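Local coordinates for EreC (PDB 6XCQ), which probably inactivates erythromycin and related macrolide antibiotics by hydrolysing their lactone ester, giving its bacterial host macrolide resistance, at residues N241-L244 / F245-A248; I252-I255 / E256-E260. The protein carries 1 engineered substitution. One frame throughout, in Å; residues are numbered along the deposited sequence. Where two conformers were deposited one is given.

Interaction 1: residues N241-L244 / F245-A248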
ATOM      1  N   ASN A 241      -4.290 -22.568 -22.168  1.00 18.02           N
ATOM      2  CA  ASN A 241      -4.762 -21.873 -20.975  1.00 24.69           C
ATOM      3  C   ASN A 241      -4.139 -20.496 -20.795  1.00 20.74           C
ATOM      4  O   ASN A 241      -4.463 -19.825 -19.812  1.00 18.84           O
ATOM      5  CB  ASN A 241      -4.480 -22.698 -19.711  1.00 18.97           C
ATOM      6  CG  ASN A 241      -5.361 -23.928 -19.607  1.00 20.46           C
ATOM      7  OD1 ASN A 241      -6.342 -24.072 -20.339  1.00 18.63           O
ATOM      8  ND2 ASN A 241      -5.016 -24.823 -18.695  1.00 15.23           N
ATOM      9  N   SER A 242      -3.229 -20.074 -21.673  1.00 15.98           N
ATOM     10  CA  SER A 242      -2.665 -18.724 -21.586  1.00 27.10           C
ATOM     11  C   SER A 242      -2.096 -18.540 -20.178  1.00 24.70           C
ATOM     12  O   SER A 242      -1.446 -19.457 -19.651  1.00 22.91           O
ATOM     13  CB  SER A 242      -3.749 -17.732 -21.996  1.00 24.96           C
ATOM     14  OG  SER A 242      -3.291 -16.393 -21.941  1.00 29.80           O
ATOM     15  N   ASP A 243      -2.339 -17.413 -19.518  1.00 24.16           N
ATOM     16  CA  ASP A 243      -1.851 -17.170 -18.166  1.00 27.57           C
ATOM     17  C   ASP A 243      -2.903 -17.470 -17.102  1.00 21.12           C
ATOM     18  O   ASP A 243      -2.840 -16.916 -15.998  1.00 18.37           O
ATOM     19  CB  ASP A 243      -1.355 -15.723 -18.031  1.00 27.38           C
ATOM     20  CG  ASP A 243      -2.456 -14.683 -18.296  1.00 34.79           C
ATOM     21  OD1 ASP A 243      -3.561 -15.045 -18.776  1.00 28.64           O
ATOM     22  OD2 ASP A 243      -2.207 -13.490 -18.022  1.00 45.06           O
ATOM     23  N   LEU A 244      -3.874 -18.338 -17.403  1.00 18.14           N
ATOM     24  CA  LEU A 244      -4.971 -18.540 -16.460  1.00 22.71           C
ATOM     25  C   LEU A 244      -4.526 -19.304 -15.214  1.00 18.41           C
ATOM     26  O   LEU A 244      -5.079 -19.081 -14.132  1.00 20.55           O
ATOM     27  CB  LEU A 244      -6.144 -19.257 -17.136  1.00 22.90           C
ATOM     28  CG  LEU A 244      -6.901 -18.547 -18.270  1.00 25.23           C
ATOM     29  CD1 LEU A 244      -8.045 -19.430 -18.773  1.00 16.16           C
ATOM     30  CD2 LEU A 244      -7.432 -17.218 -17.805  1.00 23.52           C
ATOM     31  N   PHE A 245      -3.546 -20.205 -15.330  1.00 18.00           N
ATOM     32  CA  PHE A 245      -3.048 -20.875 -14.132  1.00 18.94           C
ATOM     33  C   PHE A 245      -2.454 -19.863 -13.153  1.00 15.18           C
ATOM     34  O   PHE A 245      -2.736 -19.902 -11.949  1.00 17.89           O
ATOM     35  CB  PHE A 245      -1.998 -21.939 -14.473  1.00 14.46           C
ATOM     36  CG  PHE A 245      -1.240 -22.406 -13.265  1.00 17.49           C
ATOM     37  CD1 PHE A 245      -1.834 -23.275 -12.356  1.00 16.31           C
ATOM     38  CD2 PHE A 245       0.019 -21.908 -12.981  1.00 21.57           C
ATOM     39  CE1 PHE A 245      -1.154 -23.668 -11.205  1.00 18.87           C
ATOM     40  CE2 PHE A 245       0.701 -22.295 -11.830  1.00 25.21           C
ATOM     41  CZ  PHE A 245       0.118 -23.177 -10.950  1.00 16.07           C
ATOM     42  N   ARG A 246      -1.615 -18.958 -13.661  0.58 20.17           N
ATOM     43  CA  ARG A 246      -0.989 -17.938 -12.821  0.58 21.49           C
ATOM     44  C   ARG A 246      -2.031 -17.042 -12.168  0.58 22.73           C
ATOM     45  O   ARG A 246      -1.919 -16.703 -10.981  0.58 15.47           O
ATOM     46  CB  ARG A 246      -0.020 -17.104 -13.663  0.58 22.37           C
ATOM     47  CG  ARG A 246       0.946 -16.230 -12.869  0.58 27.28           C
ATOM     48  CD  ARG A 246       0.409 -14.818 -12.651  0.58 26.20           C
ATOM     49  NE  ARG A 246       0.057 -14.146 -13.898  0.58 33.41           N
ATOM     50  CZ  ARG A 246      -0.784 -13.121 -13.968  0.58 30.17           C
ATOM     51  NH1 ARG A 246      -1.352 -12.653 -12.865  0.58 31.08           N
ATOM     52  NH2 ARG A 246      -1.057 -12.564 -15.137  0.58 31.99           N
ATOM     53  N   LYS A 247      -3.043 -16.628 -12.935  1.00 18.74           N
ATOM     54  CA  LYS A 247      -4.097 -15.793 -12.361  1.00 17.39           C
ATOM     55  C   LYS A 247      -4.874 -16.556 -11.300  1.00 22.82           C
ATOM     56  O   LYS A 247      -5.155 -16.007 -10.231  1.00 17.33           O
ATOM     57  CB  LYS A 247      -5.035 -15.261 -13.447  1.00 18.70           C
ATOM     58  CG  LYS A 247      -4.363 -14.273 -14.380  1.00 19.49           C
ATOM     59  CD  LYS A 247      -5.336 -13.700 -15.402  1.00 35.29           C
ATOM     60  CE  LYS A 247      -4.739 -12.485 -16.094  1.00 36.39           C
ATOM     61  NZ  LYS A 247      -5.618 -11.958 -17.164  1.00 41.31           N
ATOM     62  N   ALA A 248      -5.209 -17.836 -11.554  1.00 17.14           N
ATOM     63  CA  ALA A 248      -5.907 -18.609 -10.523  1.00 14.18           C
ATOM     64  C   ALA A 248      -5.063 -18.728  -9.262  1.00 18.23           C
ATOM     65  O   ALA A 248      -5.567 -18.554  -8.141  1.00 18.67           O
ATOM     66  CB  ALA A 248      -6.280 -20.007 -11.036  1.00 14.31           C
TER
HETATM   67  O   HOH W   1      -2.059 -21.341 -17.600  1.00 23.37           O
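Asp-243 and Arg-246 run side by side off the start of helix 244-267, their side chains pointing the same way, and Lys-247 crosses in from the next position to complete a salt-bridge network at a helix N-terminus. Asp-243 sits at the N-cap position, but its carboxylate makes no capping bond; it turns to the two basic side chains instead. With chi1 at 61°, its CG is held between the backbone N and the carbonyl carbon, and OD2 comes within 3.2 Å of Arg-246 NH2. Arg-246 was modelled in two conformers and this geometry belongs to one of them, so the bridge may be partial. In that conformer the carboxylate and guanidinium planes stand 76° apart, so this is a one-oxygen, one-nitrogen salt bridge and not a flat two-pronged pairing. The same OD2 also reaches Lys-247 NZ, over a long 3.8 Å. The lysine chain, extended beyond CG, slants across the carboxylate and lays CE 3.3 Å from Asp-243 OD2, while its CG lies over one face of that guanidinium, toward the rim. The stronger polar partner of Arg-246 is Asp-250, one turn on, which forms a salt bridge with NH1.

The backbone here changes from turn to helix. A type II' beta turn spans Asn-241 to Leu-244, closed by Leu-244 N to Asn-241 O at 2.9 Å. The first helical bonds follow directly: Lys-247 N gives its hydrogen to Asp-243 O, and Ala-248 N to Leu-244 O. Leu-244 and Ala-248 pack on helix 164-177, and Phe-245 leans on helix 233-236. One water links turn and helix, donating to Ser-242 O and accepting from Phe-245 N, 2.9 Å from that nitrogen.

Interaction 2: residues I252-I255 / E256-E260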
ATOM      1  N   ILE A 252      -6.219 -17.390  -5.455  1.00 14.53           N
ATOM      2  CA  ILE A 252      -6.235 -18.235  -4.261  1.00 12.57           C
ATOM      3  C   ILE A 252      -5.329 -17.656  -3.183  1.00 14.17           C
ATOM      4  O   ILE A 252      -5.701 -17.613  -2.007  1.00 17.16           O
ATOM      5  CB  ILE A 252      -5.820 -19.678  -4.608  1.00 15.55           C
ATOM      6  CG1 ILE A 252      -6.865 -20.348  -5.501  1.00 22.49           C
ATOM      7  CG2 ILE A 252      -5.620 -20.493  -3.333  1.00 21.13           C
ATOM      8  CD1 ILE A 252      -6.309 -21.522  -6.316  1.00 25.64           C
ATOM      9  N   GLU A 253      -4.122 -17.218  -3.559  1.00 11.41           N
ATOM     10  CA  GLU A 253      -3.236 -16.595  -2.566  1.00 18.82           C
ATOM     11  C   GLU A 253      -3.909 -15.387  -1.919  1.00 20.23           C
ATOM     12  O   GLU A 253      -3.872 -15.217  -0.695  1.00 19.31           O
ATOM     13  CB  GLU A 253      -1.914 -16.166  -3.200  1.00 19.37           C
ATOM     14  CG  GLU A 253      -0.940 -17.303  -3.524  1.00 33.90           C
ATOM     15  CD  GLU A 253      -0.531 -18.106  -2.300  1.00 34.73           C
ATOM     16  OE1 GLU A 253      -0.784 -19.333  -2.282  1.00 33.55           O
ATOM     17  OE2 GLU A 253       0.027 -17.513  -1.355  1.00 31.98           O
ATOM     18  N   SER A 254      -4.507 -14.526  -2.739  1.00 16.72           N
ATOM     19  CA  SER A 254      -5.207 -13.358  -2.227  1.00 18.30           C
ATOM     20  C   SER A 254      -6.308 -13.758  -1.248  1.00 22.37           C
ATOM     21  O   SER A 254      -6.427 -13.172  -0.167  1.00 17.74           O
ATOM     22  CB  SER A 254      -5.782 -12.549  -3.388  1.00 14.72           C
ATOM     23  OG  SER A 254      -6.476 -11.413  -2.879  1.00 20.25           O
ATOM     24  N   ILE A 255      -7.121 -14.761  -1.604  1.00 14.14           N
ATOM     25  CA  ILE A 255      -8.204 -15.192  -0.713  1.00 11.88           C
ATOM     26  C   ILE A 255      -7.652 -15.778   0.581  1.00 14.21           C
ATOM     27  O   ILE A 255      -8.149 -15.477   1.679  1.00 16.11           O
ATOM     28  CB  ILE A 255      -9.128 -16.197  -1.422  1.00 17.93           C
ATOM     29  CG1 ILE A 255      -9.866 -15.529  -2.581  1.00 15.21           C
ATOM     30  CG2 ILE A 255     -10.113 -16.786  -0.439  1.00  8.33           C
ATOM     31  CD1 ILE A 255     -10.217 -16.533  -3.767  1.00 12.57           C
ATOM     32  N   GLU A 256      -6.621 -16.623   0.481  1.00 12.81           N
ATOM     33  CA  GLU A 256      -6.043 -17.237   1.674  1.00 16.67           C
ATOM     34  C   GLU A 256      -5.581 -16.179   2.672  1.00 17.94           C
ATOM     35  O   GLU A 256      -5.855 -16.276   3.871  1.00 16.72           O
ATOM     36  CB  GLU A 256      -4.877 -18.138   1.289  1.00  9.98           C
ATOM     37  CG  GLU A 256      -4.120 -18.747   2.462  1.00 16.01           C
ATOM     38  CD  GLU A 256      -2.781 -19.348   2.020  1.00 31.04           C
ATOM     39  OE1 GLU A 256      -2.425 -20.465   2.461  1.00 20.79           O
ATOM     40  OE2 GLU A 256      -2.074 -18.689   1.222  1.00 32.46           O
ATOM     41  N   TYR A 257      -4.862 -15.166   2.194  1.00 24.04           N
ATOM     42  CA  TYR A 257      -4.378 -14.133   3.107  1.00 14.22           C
ATOM     43  C   TYR A 257      -5.499 -13.199   3.539  1.00 16.44           C
ATOM     44  O   TYR A 257      -5.417 -12.591   4.617  1.00 14.92           O
ATOM     45  CB  TYR A 257      -3.230 -13.362   2.456  1.00 15.13           C
ATOM     46  CG  TYR A 257      -1.870 -14.033   2.618  1.00 16.01           C
ATOM     47  CD1 TYR A 257      -1.498 -15.127   1.830  1.00 18.88           C
ATOM     48  CD2 TYR A 257      -0.966 -13.575   3.566  1.00 16.88           C
ATOM     49  CE1 TYR A 257      -0.243 -15.745   1.987  1.00 17.20           C
ATOM     50  CE2 TYR A 257       0.273 -14.165   3.727  1.00 17.52           C
ATOM     51  CZ  TYR A 257       0.634 -15.249   2.945  1.00 16.33           C
ATOM     52  OH  TYR A 257       1.860 -15.816   3.147  1.00 16.00           O
ATOM     53  N   THR A 258      -6.558 -13.075   2.734  1.00 16.41           N
ATOM     54  CA  THR A 258      -7.695 -12.264   3.173  1.00 19.52           C
ATOM     55  C   THR A 258      -8.385 -12.888   4.380  1.00 20.97           C
ATOM     56  O   THR A 258      -8.670 -12.204   5.371  1.00 15.28           O
ATOM     57  CB  THR A 258      -8.686 -12.066   2.029  1.00 12.62           C
ATOM     58  OG1 THR A 258      -8.066 -11.269   1.025  1.00 15.12           O
ATOM     59  CG2 THR A 258      -9.909 -11.333   2.523  1.00 24.40           C
ATOM     60  N   LEU A 259      -8.646 -14.197   4.327  1.00 17.87           N
ATOM     61  CA  LEU A 259      -9.277 -14.873   5.459  1.00 14.86           C
ATOM     62  C   LEU A 259      -8.402 -14.809   6.714  1.00 18.09           C
ATOM     63  O   LEU A 259      -8.904 -14.575   7.824  1.00 20.01           O
ATOM     64  CB  LEU A 259      -9.595 -16.330   5.086  1.00 15.92           C
ATOM     65  CG  LEU A 259     -10.557 -16.566   3.905  1.00 19.62           C
ATOM     66  CD1 LEU A 259     -11.086 -18.017   3.862  1.00 15.39           C
ATOM     67  CD2 LEU A 259     -11.724 -15.567   3.922  1.00 17.85           C
ATOM     68  N   GLU A 260      -7.092 -15.020   6.570  1.00 16.83           N
ATOM     69  CA  GLU A 260      -6.232 -14.973   7.752  1.00 14.90           C
ATOM     70  C   GLU A 260      -6.175 -13.554   8.320  1.00 19.07           C
ATOM     71  O   GLU A 260      -6.188 -13.363   9.542  1.00 15.98           O
ATOM     72  CB  GLU A 260      -4.836 -15.492   7.404  1.00 22.30           C
ATOM     73  CG  GLU A 260      -3.785 -15.315   8.511  1.00 16.72           C
ATOM     74  CD  GLU A 260      -4.117 -16.045   9.810  1.00 28.24           C
ATOM     75  OE1 GLU A 260      -5.098 -16.822   9.866  1.00 28.81           O
ATOM     76  OE2 GLU A 260      -3.373 -15.836  10.793  1.00 27.04           O
TER
HETATM   77  O   HOH W   2       0.382 -19.490   0.656  1.00 38.62           O
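Glu-253 has CG anti to its carbonyl carbon (chi1 -74°) and its chain bends at chi2, whereas Glu-256 carries CG anti to the backbone N and stays extended; the two different courses bring both carboxylates to the same side of one alpha-helical turn in helix 244-267. They lie side by side with planes 90° apart, Glu-253 OE2 only 3.5 Å from Glu-256 OE2. A water between these like charges donates to both oxygens, at 2.8 Å from Glu-253 OE2 and 2.6 Å from Glu-256 OE2. Lys-226 of helix 212-231 forms a salt bridge with Glu-253 OE1, which probably eases the repulsion.

Tyr-257 runs alongside Glu-253, its CE1 3.8 Å from OE2, and Glu-253 O lies at the ring edge, near the ring plane. The ring also meets Tyr-284 of helix 279-295. Farther round the helix, Ile-255 packs against helices 164-177 and 212-231, and the OG of Ser-254 is hydrogen-bonded to Asp-166.

The backbone follows the usual i to i+4 pattern, but Ser-254 O is gripped twice by Thr-258. The backbone N and the hydroxyl approach from opposite faces of the carbonyl plane, with OG1 donating from 39° out of that plane at 2.8 Å.

In the fold
Both contacts belong to helix 244-267, on the same side of the chain's centre, with their centres about 18 Å apart. Interaction 1 is a surface contact where the helix begins, about 25 Å from the chain centre; interaction 2 is largely buried, about 17 Å from it. Helix 164-177 flanks both, but interaction 1 also touches the short helix 233-236, whereas interaction 2 also touches helices 212-231 and 279-295. The chemistry follows the place: opposite charges bridge directly at the helix start, while in interaction 2 two acids share a water, with a lysine from a neighbouring helix supplying counter-charge, beside apolar contacts.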